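Local coordinates for protein dTDP-4-dehydrorhamnose reductase (Yersinia enterocolitica, PDB 5U9C) that probably catalyses the NADPH-dependent reduction of dTDP-4-dehydro-L-rhamnose to dTDP-L-rhamnose, the closing step of dTDP-L-rhamnose biosynthesis, at residues D[197-202]-D[215-220]; D[152-157]-D[192-197]; D[148-153]-D[209-214]; D[117-122]-D[263-268]. All coordinates share one frame; numbering follows the deposited sequence.

Contact 1: residues D[197-202]-D[215-220]; sequences MQLCNF and LHFASS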
loop_
_atom_site.group_PDB
_atom_site.type_symbol
_atom_site.label_atom_id
_atom_site.label_comp_id
_atom_site.label_asym_id
_atom_site.label_seq_id
_atom_site.Cartn_x
_atom_site.Cartn_y
_atom_site.Cartn_z
HETATM N N MSE D 197 8.404 27.995 -23.877
HETATM C CA MSE D 197 8.664 28.408 -25.278
HETATM C C MSE D 197 8.681 27.216 -26.217
HETATM O O MSE D 197 8.178 27.313 -27.340
HETATM C CB MSE D 197 9.922 29.282 -25.401
HETATM C CG MSE D 197 10.191 29.769 -26.841
HETATM SE SE MSE D 197 8.721 30.852 -27.640
HETATM C CE MSE D 197 9.280 30.741 -29.533
ATOM N N GLN D 198 9.236 26.087 -25.785
ATOM C CA GLN D 198 9.236 24.876 -26.634
ATOM C C GLN D 198 7.814 24.331 -26.753
ATOM O O GLN D 198 7.384 23.931 -27.842
ATOM C CB GLN D 198 10.155 23.774 -26.093
ATOM C CG GLN D 198 11.647 24.075 -26.134
ATOM C CD GLN D 198 12.522 22.927 -25.599
ATOM O OE1 GLN D 198 12.146 22.200 -24.655
ATOM N NE2 GLN D 198 13.714 22.765 -26.212
ATOM N N LEU D 199 7.081 24.355 -25.637
ATOM C CA LEU D 199 5.690 23.878 -25.627
ATOM C C LEU D 199 4.848 24.751 -26.578
ATOM O O LEU D 199 3.996 24.245 -27.320
ATOM C CB LEU D 199 5.118 23.867 -24.208
ATOM C CG LEU D 199 3.646 23.489 -24.054
ATOM C CD1 LEU D 199 3.358 22.160 -24.746
ATOM C CD2 LEU D 199 3.264 23.434 -22.585
ATOM N N CYS D 200 5.116 26.054 -26.568
ATOM C CA CYS D 200 4.425 26.987 -27.472
ATOM C C CYS D 200 4.648 26.568 -28.939
ATOM O O CYS D 200 3.716 26.420 -29.702
ATOM C CB CYS D 200 4.942 28.415 -27.254
ATOM S SG CYS D 200 4.286 29.630 -28.417
ATOM N N ASN D 201 5.905 26.366 -29.312
ATOM C CA ASN D 201 6.233 25.958 -30.671
ATOM C C ASN D 201 5.523 24.649 -31.046
ATOM O O ASN D 201 5.048 24.509 -32.182
ATOM C CB ASN D 201 7.748 25.823 -30.841
ATOM C CG ASN D 201 8.480 27.167 -30.705
ATOM O OD1 ASN D 201 7.916 28.229 -30.992
ATOM N ND2 ASN D 201 9.740 27.118 -30.289
ATOM N N PHE D 202 5.466 23.709 -30.101
ATOM C CA PHE D 202 4.802 22.437 -30.335
ATOM C C PHE D 202 3.305 22.644 -30.540
ATOM O O PHE D 202 2.702 22.006 -31.412
ATOM C CB PHE D 202 5.026 21.412 -29.211
ATOM C CG PHE D 202 4.238 20.148 -29.416
ATOM C CD1 PHE D 202 4.712 19.159 -30.261
ATOM C CD2 PHE D 202 2.985 19.992 -28.854
ATOM C CE1 PHE D 202 3.978 18.005 -30.489
ATOM C CE2 PHE D 202 2.232 18.856 -29.099
ATOM C CZ PHE D 202 2.732 17.864 -29.907
ATOM N N LEU D 215 -0.617 13.464 -24.749
ATOM C CA LEU D 215 0.837 13.504 -24.821
ATOM C C LEU D 215 1.443 14.103 -23.569
ATOM O O LEU D 215 0.822 14.908 -22.890
ATOM C CB LEU D 215 1.284 14.364 -26.000
ATOM C CG LEU D 215 1.105 13.817 -27.404
ATOM C CD1 LEU D 215 1.281 14.924 -28.427
ATOM C CD2 LEU D 215 2.095 12.682 -27.646
ATOM N N HIS D 216 2.661 13.678 -23.275
ATOM C CA HIS D 216 3.467 14.234 -22.201
ATOM C C HIS D 216 4.504 15.092 -22.909
ATOM O O HIS D 216 5.183 14.608 -23.812
ATOM C CB HIS D 216 4.184 13.106 -21.480
ATOM C CG HIS D 216 3.294 12.300 -20.603
ATOM N ND1 HIS D 216 3.781 11.350 -19.733
ATOM C CD2 HIS D 216 1.963 12.386 -20.367
ATOM C CE1 HIS D 216 2.774 10.829 -19.053
ATOM N NE2 HIS D 216 1.660 11.428 -19.428
ATOM N N PHE D 217 4.647 16.350 -22.496
ATOM C CA PHE D 217 5.614 17.243 -23.118
ATOM C C PHE D 217 6.551 17.797 -22.042
ATOM O O PHE D 217 6.177 18.681 -21.245
ATOM C CB PHE D 217 4.924 18.371 -23.917
ATOM C CG PHE D 217 5.885 19.161 -24.790
ATOM C CD1 PHE D 217 6.668 20.163 -24.242
ATOM C CD2 PHE D 217 6.029 18.879 -26.137
ATOM C CE1 PHE D 217 7.561 20.874 -25.013
ATOM C CE2 PHE D 217 6.922 19.598 -26.918
ATOM C CZ PHE D 217 7.687 20.597 -26.353
ATOM N N ALA D 218 7.770 17.256 -22.015
ATOM C CA ALA D 218 8.774 17.662 -21.028
ATOM C C ALA D 218 10.186 17.308 -21.458
ATOM O O ALA D 218 10.397 16.342 -22.217
ATOM C CB ALA D 218 8.482 16.988 -19.690
ATOM N N SER D 219 11.149 18.073 -20.949
ATOM C CA SER D 219 12.550 17.796 -21.203
ATOM C C SER D 219 12.903 16.446 -20.565
ATOM O O SER D 219 12.285 16.027 -19.576
ATOM C CB SER D 219 13.436 18.900 -20.618
ATOM O OG SER D 219 13.123 20.164 -21.162
ATOM N N SER D 220 13.900 15.785 -21.136
ATOM C CA SER D 220 14.349 14.491 -20.646
ATOM C C SER D 220 15.112 14.657 -19.327
ATOM O O SER D 220 16.029 15.477 -19.238
ATOM C CB SER D 220 15.242 13.827 -21.701
ATOM O OG SER D 220 15.754 12.594 -21.245
HETATM O O HOH W 1 10.736 21.316 -22.328
#
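Leu-215 meets Phe-202 where helix 196-209 packs against strand 213-217, the outermost strand, within this chain, of the Rossmann-type parallel sheet; the short axes run 10.9 Å apart at 142°, so helix and strand are roughly antiparallel. In one of its two modelled conformers Leu-215 places CD1 3.6 Å from Phe-202 CZ, the two side chains crossing at about a right angle. Phe-217, two residues on and again directed at the helix, carries the largest share of the buried surface. Its CG is anti to the backbone N (chi1 -169°), and the ring touches Gln-198, Leu-199 and Phe-202. The Leu-199 methyl CD1 lies over one face in a CH-pi contact, 4.2 Å from the Phe-217 ring centroid and offset toward the rim. The Phe-202 and Phe-217 side chains slide past each other in opposite directions, their ring planes 40° apart, and Phe-202 CB comes to 3.5 Å from Phe-217 CE2. CZ of Phe-217 reaches the helix backbone, 3.7 Å from Gln-198 O. Beyond the strand the contact turns polar: Ser-219 OG, which also hydrogen-bonds Asp-282, is joined to the helix through one water, which donates to Ser-219 OG and to Gln-198 OE1 at 2.9 Å each.

Contact 2: residues D[152-157]-D[192-197]; sequences IRAGWM and SITSAM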
loop_
_atom_site.group_PDB
_atom_site.type_symbol
_atom_site.label_atom_id
_atom_site.label_comp_id
_atom_site.label_asym_id
_atom_site.label_seq_id
_atom_site.Cartn_x
_atom_site.Cartn_y
_atom_site.Cartn_z
ATOM N N ILE D 152 -2.327 17.726 -23.308
ATOM C CA ILE D 152 -0.881 17.757 -23.130
ATOM C C ILE D 152 -0.576 17.913 -21.654
ATOM O O ILE D 152 -1.045 18.861 -20.998
ATOM C CB ILE D 152 -0.219 18.911 -23.868
ATOM C CG1 ILE D 152 -0.586 18.890 -25.354
ATOM C CG2 ILE D 152 1.302 18.846 -23.669
ATOM C CD1 ILE D 152 -0.001 20.052 -26.133
ATOM N N ARG D 153 0.217 16.998 -21.130
ATOM C CA ARG D 153 0.627 17.067 -19.739
ATOM C C ARG D 153 2.026 17.659 -19.690
ATOM O O ARG D 153 2.954 17.145 -20.313
ATOM C CB ARG D 153 0.593 15.690 -19.072
ATOM C CG ARG D 153 -0.768 15.006 -19.096
ATOM C CD ARG D 153 -0.773 13.742 -18.243
ATOM N NE ARG D 153 -2.055 13.057 -18.226
ATOM C CZ ARG D 153 -2.298 11.801 -18.603
ATOM N NH1 ARG D 153 -1.327 10.977 -19.006
ATOM N NH2 ARG D 153 -3.538 11.337 -18.507
ATOM N N ALA D 154 2.142 18.785 -18.988
ATOM C CA ALA D 154 3.416 19.470 -18.768
ATOM C C ALA D 154 3.843 19.223 -17.324
ATOM O O ALA D 154 3.014 18.971 -16.451
ATOM C CB ALA D 154 3.274 20.971 -19.009
ATOM N N GLY D 155 5.140 19.289 -17.092
ATOM C CA GLY D 155 5.712 19.102 -15.770
ATOM C C GLY D 155 5.907 20.467 -15.116
ATOM O O GLY D 155 5.000 21.308 -15.133
ATOM N N TRP D 156 7.080 20.690 -14.531
ATOM C CA TRP D 156 7.389 21.985 -13.903
ATOM C C TRP D 156 7.684 23.018 -14.999
ATOM O O TRP D 156 8.744 22.974 -15.644
ATOM C CB TRP D 156 8.581 21.856 -12.966
ATOM C CG TRP D 156 8.353 20.912 -11.802
ATOM C CD1 TRP D 156 7.162 20.620 -11.200
ATOM C CD2 TRP D 156 9.364 20.290 -11.009
ATOM N NE1 TRP D 156 7.371 19.785 -10.120
ATOM C CE2 TRP D 156 8.717 19.587 -9.973
ATOM C CE3 TRP D 156 10.747 20.224 -11.095
ATOM C CZ2 TRP D 156 9.416 18.836 -9.034
ATOM C CZ3 TRP D 156 11.442 19.475 -10.151
ATOM C CH2 TRP D 156 10.778 18.795 -9.142
HETATM N N MSE D 157 6.733 23.918 -15.223
HETATM C CA MSE D 157 6.832 24.898 -16.305
HETATM C C MSE D 157 7.864 25.981 -16.043
HETATM O O MSE D 157 7.917 26.548 -14.962
HETATM C CB MSE D 157 5.430 25.489 -16.505
HETATM C CG MSE D 157 5.265 26.301 -17.799
HETATM SE SE MSE D 157 4.903 25.092 -19.315
HETATM C CE MSE D 157 2.991 24.847 -18.909
ATOM N N SER D 192 10.012 16.751 -13.733
ATOM C CA SER D 192 10.567 17.039 -15.038
ATOM C C SER D 192 10.213 18.478 -15.403
ATOM O O SER D 192 9.118 18.977 -15.065
ATOM C CB SER D 192 9.966 16.086 -16.079
ATOM O OG SER D 192 10.331 14.732 -15.817
ATOM N N ILE D 193 11.109 19.157 -16.110
ATOM C CA ILE D 193 10.803 20.529 -16.510
ATOM C C ILE D 193 10.225 20.583 -17.930
ATOM O O ILE D 193 10.547 19.760 -18.792
ATOM C CB ILE D 193 12.027 21.477 -16.419
ATOM C CG1 ILE D 193 13.189 20.977 -17.261
ATOM C CG2 ILE D 193 12.461 21.663 -14.967
ATOM C CD1 ILE D 193 14.376 21.918 -17.252
ATOM N N THR D 194 9.360 21.558 -18.148
ATOM C CA THR D 194 8.775 21.832 -19.447
ATOM C C THR D 194 9.039 23.290 -19.791
ATOM O O THR D 194 8.570 24.207 -19.091
ATOM C CB THR D 194 7.251 21.612 -19.456
ATOM O OG1 THR D 194 6.956 20.238 -19.188
ATOM C CG2 THR D 194 6.658 21.978 -20.837
ATOM N N SER D 195 9.782 23.507 -20.870
ATOM C CA SER D 195 10.035 24.858 -21.378
ATOM C C SER D 195 8.762 25.388 -22.021
ATOM O O SER D 195 8.268 24.800 -22.992
ATOM C CB SER D 195 11.157 24.842 -22.427
ATOM O OG SER D 195 11.144 26.038 -23.202
ATOM N N ALA D 196 8.219 26.482 -21.488
ATOM C CA ALA D 196 7.008 27.080 -22.057
ATOM C C ALA D 196 7.220 27.481 -23.530
ATOM O O ALA D 196 6.314 27.303 -24.340
ATOM C CB ALA D 196 6.525 28.275 -21.234
HETATM N N MSE D 197 8.404 27.995 -23.877
HETATM C CA MSE D 197 8.664 28.408 -25.278
HETATM C C MSE D 197 8.681 27.216 -26.217
HETATM O O MSE D 197 8.178 27.313 -27.340
HETATM C CB MSE D 197 9.922 29.282 -25.401
HETATM C CG MSE D 197 10.191 29.769 -26.841
HETATM SE SE MSE D 197 8.721 30.852 -27.640
HETATM C CE MSE D 197 9.280 30.741 -29.533
#
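Three hydrogen bonds join Gly-155 and Trp-156 to the strand that carries Ser-192 and Thr-194. The shortest runs from Trp-156 N to Ser-192 O at 2.7 Å, the donor lying nearly along the C=O axis. Trp-156 O accepts from Thr-194 N at 2.9 Å; here the donor stands 50° out of the carbonyl plane. The third uses a side chain: Gly-155 N points almost straight (167°) at Thr-194 OG1, 2.9 Å away. That hydroxyl sits anti to its own carbonyl carbon (chi1 -63°) and is also hydrogen-bonded to Phe-217 O, so it bridges the break after strand 149-154 to the neighbouring strand 213-217. Gly-155 CA lies 3.5 Å from Ser-192 O in a CA-H...O contact.

Outside these bonds, Thr-194 CG2 is in van der Waals reach of two side chains, Ala-154 CB at 4.0 Å and the selenium of Met-157, a selenomethionine, at 3.9 Å. A bend at chi2 places SE, which also lies 4.1 Å from Ala-196 CB at the start of the helix. On the opposite face of the strand pair, Ile-193 CG2 stands at the edge of the Trp-156 ring, whose NE1 is held by Glu-260. Bridges Trp-156 to Ile-193 and Met-157 to Thr-194 define a short parallel ladder, in a small mixed sheet beyond the C-terminal end of a Rossmann-type strand.

Contact 3: residues D[148-153]-D[209-214]; sequences NHLIIR and KRHTGT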
loop_
_atom_site.group_PDB
_atom_site.type_symbol
_atom_site.label_atom_id
_atom_site.label_comp_id
_atom_site.label_asym_id
_atom_site.label_seq_id
_atom_site.Cartn_x
_atom_site.Cartn_y
_atom_site.Cartn_z
ATOM N N ASN D 148 -11.534 14.592 -31.351
ATOM C CA ASN D 148 -11.130 15.928 -31.748
ATOM C C ASN D 148 -10.613 16.744 -30.562
ATOM O O ASN D 148 -11.041 17.876 -30.338
ATOM C CB ASN D 148 -12.341 16.606 -32.422
ATOM C CG ASN D 148 -11.949 17.722 -33.368
ATOM O OD1 ASN D 148 -10.867 17.714 -33.963
ATOM N ND2 ASN D 148 -12.866 18.664 -33.568
ATOM N N HIS D 149 -9.708 16.150 -29.779
ATOM C CA HIS D 149 -9.095 16.856 -28.662
ATOM C C HIS D 149 -7.631 16.490 -28.569
ATOM O O HIS D 149 -7.193 15.446 -29.113
ATOM C CB HIS D 149 -9.746 16.490 -27.336
ATOM C CG HIS D 149 -9.452 15.089 -26.894
ATOM N ND1 HIS D 149 -10.237 14.012 -27.251
ATOM C CD2 HIS D 149 -8.441 14.586 -26.144
ATOM C CE1 HIS D 149 -9.725 12.906 -26.734
ATOM N NE2 HIS D 149 -8.628 13.224 -26.072
ATOM N N LEU D 150 -6.893 17.339 -27.866
ATOM C CA LEU D 150 -5.493 17.086 -27.558
ATOM C C LEU D 150 -5.265 17.482 -26.098
ATOM O O LEU D 150 -5.554 18.623 -25.693
ATOM C CB LEU D 150 -4.550 17.854 -28.472
ATOM C CG LEU D 150 -3.050 17.656 -28.186
ATOM C CD1 LEU D 150 -2.647 16.188 -28.234
ATOM C CD2 LEU D 150 -2.184 18.459 -29.140
ATOM N N ILE D 151 -4.775 16.535 -25.310
ATOM C CA ILE D 151 -4.459 16.768 -23.903
ATOM C C ILE D 151 -2.955 16.657 -23.786
ATOM O O ILE D 151 -2.366 15.625 -24.175
ATOM C CB ILE D 151 -5.143 15.733 -23.006
ATOM C CG1 ILE D 151 -6.651 15.998 -22.995
ATOM C CG2 ILE D 151 -4.576 15.783 -21.583
ATOM C CD1 ILE D 151 -7.473 14.850 -22.444
ATOM N N ILE D 152 -2.327 17.726 -23.308
ATOM C CA ILE D 152 -0.881 17.757 -23.130
ATOM C C ILE D 152 -0.576 17.913 -21.654
ATOM O O ILE D 152 -1.045 18.861 -20.998
ATOM C CB ILE D 152 -0.219 18.911 -23.868
ATOM C CG1 ILE D 152 -0.586 18.890 -25.354
ATOM C CG2 ILE D 152 1.302 18.846 -23.669
ATOM C CD1 ILE D 152 -0.001 20.052 -26.133
ATOM N N ARG D 153 0.217 16.998 -21.130
ATOM C CA ARG D 153 0.627 17.067 -19.739
ATOM C C ARG D 153 2.026 17.659 -19.690
ATOM O O ARG D 153 2.954 17.145 -20.313
ATOM C CB ARG D 153 0.593 15.690 -19.072
ATOM C CG ARG D 153 -0.768 15.006 -19.096
ATOM C CD ARG D 153 -0.773 13.742 -18.243
ATOM N NE ARG D 153 -2.055 13.057 -18.226
ATOM C CZ ARG D 153 -2.298 11.801 -18.603
ATOM N NH1 ARG D 153 -1.327 10.977 -19.006
ATOM N NH2 ARG D 153 -3.538 11.337 -18.507
ATOM N N LYS D 209 -1.644 20.662 -37.555
ATOM C CA LYS D 209 -1.885 19.253 -37.885
ATOM C C LYS D 209 -3.170 18.711 -37.303
ATOM O O LYS D 209 -3.602 17.640 -37.697
ATOM C CB LYS D 209 -0.758 18.358 -37.316
ATOM C CG LYS D 209 0.628 18.643 -37.861
ATOM C CD LYS D 209 0.757 18.479 -39.380
ATOM C CE LYS D 209 0.704 17.021 -39.821
ATOM N NZ LYS D 209 1.899 16.245 -39.371
ATOM N N ARG D 210 -3.765 19.448 -36.369
ATOM C CA ARG D 210 -4.922 18.968 -35.613
ATOM C C ARG D 210 -4.587 17.609 -34.977
ATOM O O ARG D 210 -5.365 16.668 -35.051
ATOM C CB ARG D 210 -6.204 18.914 -36.461
ATOM C CG ARG D 210 -6.626 20.270 -37.015
ATOM C CD ARG D 210 -6.815 21.330 -35.919
ATOM N NE ARG D 210 -7.138 22.634 -36.494
ATOM C CZ ARG D 210 -8.361 23.032 -36.838
ATOM N NH1 ARG D 210 -8.535 24.233 -37.372
ATOM N NH2 ARG D 210 -9.413 22.238 -36.661
ATOM N N HIS D 211 -3.415 17.521 -34.359
ATOM C CA HIS D 211 -3.009 16.297 -33.669
ATOM C C HIS D 211 -3.983 16.026 -32.524
ATOM O O HIS D 211 -4.463 16.962 -31.878
ATOM C CB HIS D 211 -1.570 16.406 -33.139
ATOM C CG HIS D 211 -1.098 15.161 -32.476
ATOM N ND1 HIS D 211 -0.892 13.992 -33.170
ATOM C CD2 HIS D 211 -0.828 14.884 -31.180
ATOM C CE1 HIS D 211 -0.514 13.044 -32.330
ATOM N NE2 HIS D 211 -0.467 13.562 -31.117
ATOM N N THR D 212 -4.300 14.753 -32.293
ATOM C CA THR D 212 -5.257 14.373 -31.253
ATOM C C THR D 212 -4.724 13.314 -30.287
ATOM O O THR D 212 -3.786 12.595 -30.598
ATOM C CB THR D 212 -6.581 13.844 -31.855
ATOM O OG1 THR D 212 -6.314 12.725 -32.694
ATOM C CG2 THR D 212 -7.308 14.927 -32.685
ATOM N N GLY D 213 -5.358 13.213 -29.119
ATOM C CA GLY D 213 -4.969 12.215 -28.118
ATOM C C GLY D 213 -4.350 12.835 -26.876
ATOM O O GLY D 213 -4.666 13.960 -26.538
ATOM N N THR D 214 -3.488 12.077 -26.200
ATOM C CA THR D 214 -2.840 12.517 -24.960
ATOM C C THR D 214 -1.326 12.403 -25.118
ATOM O O THR D 214 -0.817 11.364 -25.566
ATOM C CB THR D 214 -3.341 11.706 -23.745
ATOM O OG1 THR D 214 -4.725 12.024 -23.494
ATOM C CG2 THR D 214 -2.545 12.053 -22.462
HETATM O O HOH W 2 -9.738 19.177 -36.176
HETATM O O HOH W 3 -6.792 11.287 -25.061
#
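Leu-150, on one face of the paired strands 149-154 and 213-217, crosses His-211 of the loop preceding the second strand obliquely, with Leu-150 CD1 3.7 Å from His-211 CD2. Leu-150 CB rests 3.5 Å from the carbonyl oxygen of His-211, which Trp-100 NE1 engages by a hydrogen bond.

On the other face Ile-151 and Thr-214 lie side by side and point the same way, Ile-151 CB being 3.8 Å from Thr-214 OG1. The two branches of Thr-214 are used differently. Its methyl CG2 sits over one face of the Arg-153 guanidinium, 3.8 Å above the plane and offset toward the rim; that guanidinium is anchored by a salt bridge to Glu-138. Its hydroxyl OG1, bonded to Arg-142, also shares a water with His-149 NE2, and the water lies in the plane of the imidazole at its edge. The other ring nitrogen, His-149 ND1, is bound to Cys-145 O, so both nitrogens of this buried ring have partners.

Two backbone bonds set the register: Gly-213 N to His-149 O, and Ile-151 N to Gly-213 O, each 2.9 Å. Thr-212 CA adds a CA-H...O contact to His-149 O. Before the strand, Arg-210 with positive phi is the C-prime residue of a Schellman motif ending helix 196-209, and Arg-210 NH2 reaches Asn-148 OD1 through a second water. Bridges Leu-150 to Gly-213 and Ile-151 to Thr-214 are parallel, as between neighbouring strands of a Rossmann-type sheet, here the outermost pair on this side within the chain.

Contact 4: residues D[117-122]-D[263-268]; sequences SYNELD and ESIYMS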
loop_
_atom_site.group_PDB
_atom_site.type_symbol
_atom_site.label_atom_id
_atom_site.label_comp_id
_atom_site.label_asym_id
_atom_site.label_seq_id
_atom_site.Cartn_x
_atom_site.Cartn_y
_atom_site.Cartn_z
ATOM N N SER D 117 9.101 7.801 -12.786
ATOM C CA SER D 117 8.693 8.472 -14.008
ATOM C C SER D 117 7.443 7.811 -14.574
ATOM O O SER D 117 7.255 6.610 -14.377
ATOM C CB SER D 117 9.827 8.369 -15.032
ATOM O OG SER D 117 9.615 9.288 -16.052
ATOM N N TYR D 118 6.618 8.583 -15.281
ATOM C CA TYR D 118 5.377 8.091 -15.864
ATOM C C TYR D 118 5.254 8.452 -17.363
ATOM O O TYR D 118 5.521 9.608 -17.762
ATOM C CB TYR D 118 4.165 8.696 -15.120
ATOM C CG TYR D 118 4.155 8.406 -13.631
ATOM C CD1 TYR D 118 4.808 9.241 -12.734
ATOM C CD2 TYR D 118 3.504 7.276 -13.127
ATOM C CE1 TYR D 118 4.828 8.961 -11.384
ATOM C CE2 TYR D 118 3.520 6.980 -11.770
ATOM C CZ TYR D 118 4.170 7.835 -10.901
ATOM O OH TYR D 118 4.164 7.547 -9.558
ATOM N N ASN D 119 4.835 7.482 -18.180
ATOM C CA ASN D 119 4.566 7.742 -19.595
ATOM C C ASN D 119 3.045 7.720 -19.868
ATOM O O ASN D 119 2.242 7.525 -18.927
ATOM C CB ASN D 119 5.370 6.803 -20.504
ATOM C CG ASN D 119 4.961 5.362 -20.375
ATOM O OD1 ASN D 119 3.761 5.036 -20.313
ATOM N ND2 ASN D 119 5.956 4.471 -20.378
ATOM N N GLU D 120 2.652 7.942 -21.122
ATOM C CA GLU D 120 1.232 8.006 -21.490
ATOM C C GLU D 120 0.422 6.701 -21.247
ATOM O O GLU D 120 -0.800 6.749 -21.200
ATOM C CB GLU D 120 1.026 8.515 -22.929
ATOM C CG GLU D 120 1.538 9.935 -23.225
ATOM C CD GLU D 120 2.997 10.003 -23.700
ATOM O OE1 GLU D 120 3.768 9.057 -23.454
ATOM O OE2 GLU D 120 3.381 11.028 -24.312
ATOM N N LEU D 121 1.093 5.559 -21.077
ATOM C CA LEU D 121 0.398 4.306 -20.749
ATOM C C LEU D 121 0.130 4.144 -19.246
ATOM O O LEU D 121 -0.725 3.327 -18.854
ATOM C CB LEU D 121 1.145 3.067 -21.262
ATOM C CG LEU D 121 0.975 2.782 -22.735
ATOM C CD1 LEU D 121 1.788 1.550 -23.144
ATOM C CD2 LEU D 121 -0.505 2.583 -23.078
ATOM N N ASP D 122 0.861 4.887 -18.409
ATOM C CA ASP D 122 0.660 4.799 -16.966
ATOM C C ASP D 122 -0.735 5.337 -16.636
ATOM O O ASP D 122 -1.213 6.249 -17.286
ATOM C CB ASP D 122 1.782 5.512 -16.228
ATOM C CG ASP D 122 3.041 4.690 -16.192
ATOM O OD1 ASP D 122 3.027 3.670 -15.471
ATOM O OD2 ASP D 122 4.049 5.040 -16.856
ATOM N N GLU D 263 7.644 11.238 -18.890
ATOM C CA GLU D 263 8.351 11.003 -20.144
ATOM C C GLU D 263 7.310 10.592 -21.183
ATOM O O GLU D 263 6.150 10.280 -20.832
ATOM C CB GLU D 263 9.474 9.975 -19.987
ATOM C CG GLU D 263 9.037 8.571 -19.693
ATOM C CD GLU D 263 10.194 7.716 -19.201
ATOM O OE1 GLU D 263 10.777 8.035 -18.159
ATOM O OE2 GLU D 263 10.497 6.705 -19.837
ATOM N N SER D 264 7.677 10.683 -22.456
ATOM C CA SER D 264 6.744 10.343 -23.526
ATOM C C SER D 264 7.210 9.163 -24.320
ATOM O O SER D 264 8.398 9.034 -24.630
ATOM C CB SER D 264 6.555 11.514 -24.485
ATOM O OG SER D 264 5.618 11.193 -25.518
ATOM N N ILE D 265 6.263 8.298 -24.646
ATOM C CA ILE D 265 6.523 7.179 -25.554
ATOM C C ILE D 265 5.936 7.481 -26.929
ATOM O O ILE D 265 6.077 6.680 -27.835
ATOM C CB ILE D 265 5.910 5.872 -25.051
ATOM C CG1 ILE D 265 4.417 6.057 -24.726
ATOM C CG2 ILE D 265 6.671 5.422 -23.821
ATOM C CD1 ILE D 265 3.669 4.763 -24.453
ATOM N N TYR D 266 5.257 8.621 -27.084
ATOM C CA TYR D 266 4.620 8.963 -28.364
ATOM C C TYR D 266 5.176 10.186 -29.104
ATOM O O TYR D 266 4.806 10.400 -30.250
ATOM C CB TYR D 266 3.092 9.171 -28.180
ATOM C CG TYR D 266 2.304 7.960 -27.675
ATOM C CD1 TYR D 266 2.562 6.679 -28.154
ATOM C CD2 TYR D 266 1.234 8.120 -26.814
ATOM C CE1 TYR D 266 1.831 5.588 -27.722
ATOM C CE2 TYR D 266 0.489 7.035 -26.378
ATOM C CZ TYR D 266 0.792 5.771 -26.836
ATOM O OH TYR D 266 0.077 4.685 -26.417
HETATM N N MSE D 267 6.034 10.981 -28.472
HETATM C CA MSE D 267 6.551 12.188 -29.128
HETATM C C MSE D 267 7.407 11.853 -30.326
HETATM O O MSE D 267 7.367 12.571 -31.330
HETATM C CB MSE D 267 7.286 13.072 -28.131
HETATM C CG MSE D 267 6.281 13.759 -27.201
HETATM SE SE MSE D 267 5.438 15.325 -28.052
HETATM C CE MSE D 267 7.171 16.152 -28.427
ATOM N N SER D 268 8.150 10.748 -30.257
ATOM C CA SER D 268 9.021 10.347 -31.371
ATOM C C SER D 268 8.288 9.985 -32.671
ATOM O O SER D 268 8.873 10.056 -33.731
ATOM C CB SER D 268 9.933 9.189 -30.946
ATOM O OG SER D 268 9.194 7.980 -30.844
HETATM O O HOH W 4 8.775 4.836 -20.533
#
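Ser-117 and Tyr-118 form the weakly bonded strand 117-118 of a two-stranded parallel sheet with 261-262; Glu-263 carries the pairing one residue further, and Glu-120 then ties the following loops together. Glu-263 N donates to Tyr-118 O at 2.9 Å, from 37° out of the carbonyl plane. Ser-117 OG donates to Glu-263 OE1 at 2.7 Å, on the anti side, 27° out of the carboxylate plane. The other oxygen, Glu-263 OE2, accepts from a water that Asn-119 ND2 also binds, and is hydrogen-bonded to His-246 of a third subunit.

Asn-119 begins a type I turn and, through OD1 to Leu-121 N, an Asx turn; Glu-120, within it, points its CB toward the second loop. The Glu-120 chain bends at chi2 (90°), and its carboxylate grips two successive residues. OE1 takes Ile-265 N at 2.9 Å on the syn side, and OE2 receives the Ser-264 hydroxyl at 2.5 Å on its syn lone pair; OE2 also binds His-216 N. Ser-264 OG in turn accepts from Tyr-266 N and Met-267 N, an ST turn and ST motif that shape the loop. Tyr-129 of a second subunit packs on Asn-119 and Leu-121, which places this contact at a subunit interface. Within the chain, Glu-120 and Tyr-266 slide past each other in opposite directions, and Leu-121 crosses Ile-265 at about a right angle, its CG 3.8 Å from Ile-265 CD1.

In the fold
From the N terminus, the chain first reaches 117-122, whose partner 263-268 lies beyond 140 intervening residues; contact 4 therefore closes the longest loop, and the other three nest inside it. Contacts 3 and 2 start from the same stretch around strand 149-154: contact 2 closes first, at 192-197, and contact 3 at 209-214. Contact 1 opens as contact 2 ends, sharing Met-197, and crosses contact 3 because 209-214 falls between its segments. Contact 3 pairs strand 213-217 with 149-154, contact 1 packs helix 196-209 on 213-217, and contact 2 joins the mixed sheet to the end of 149-154. His-216 links contact 1 to contact 4, its ND1 2.8 Å from Glu-263 O.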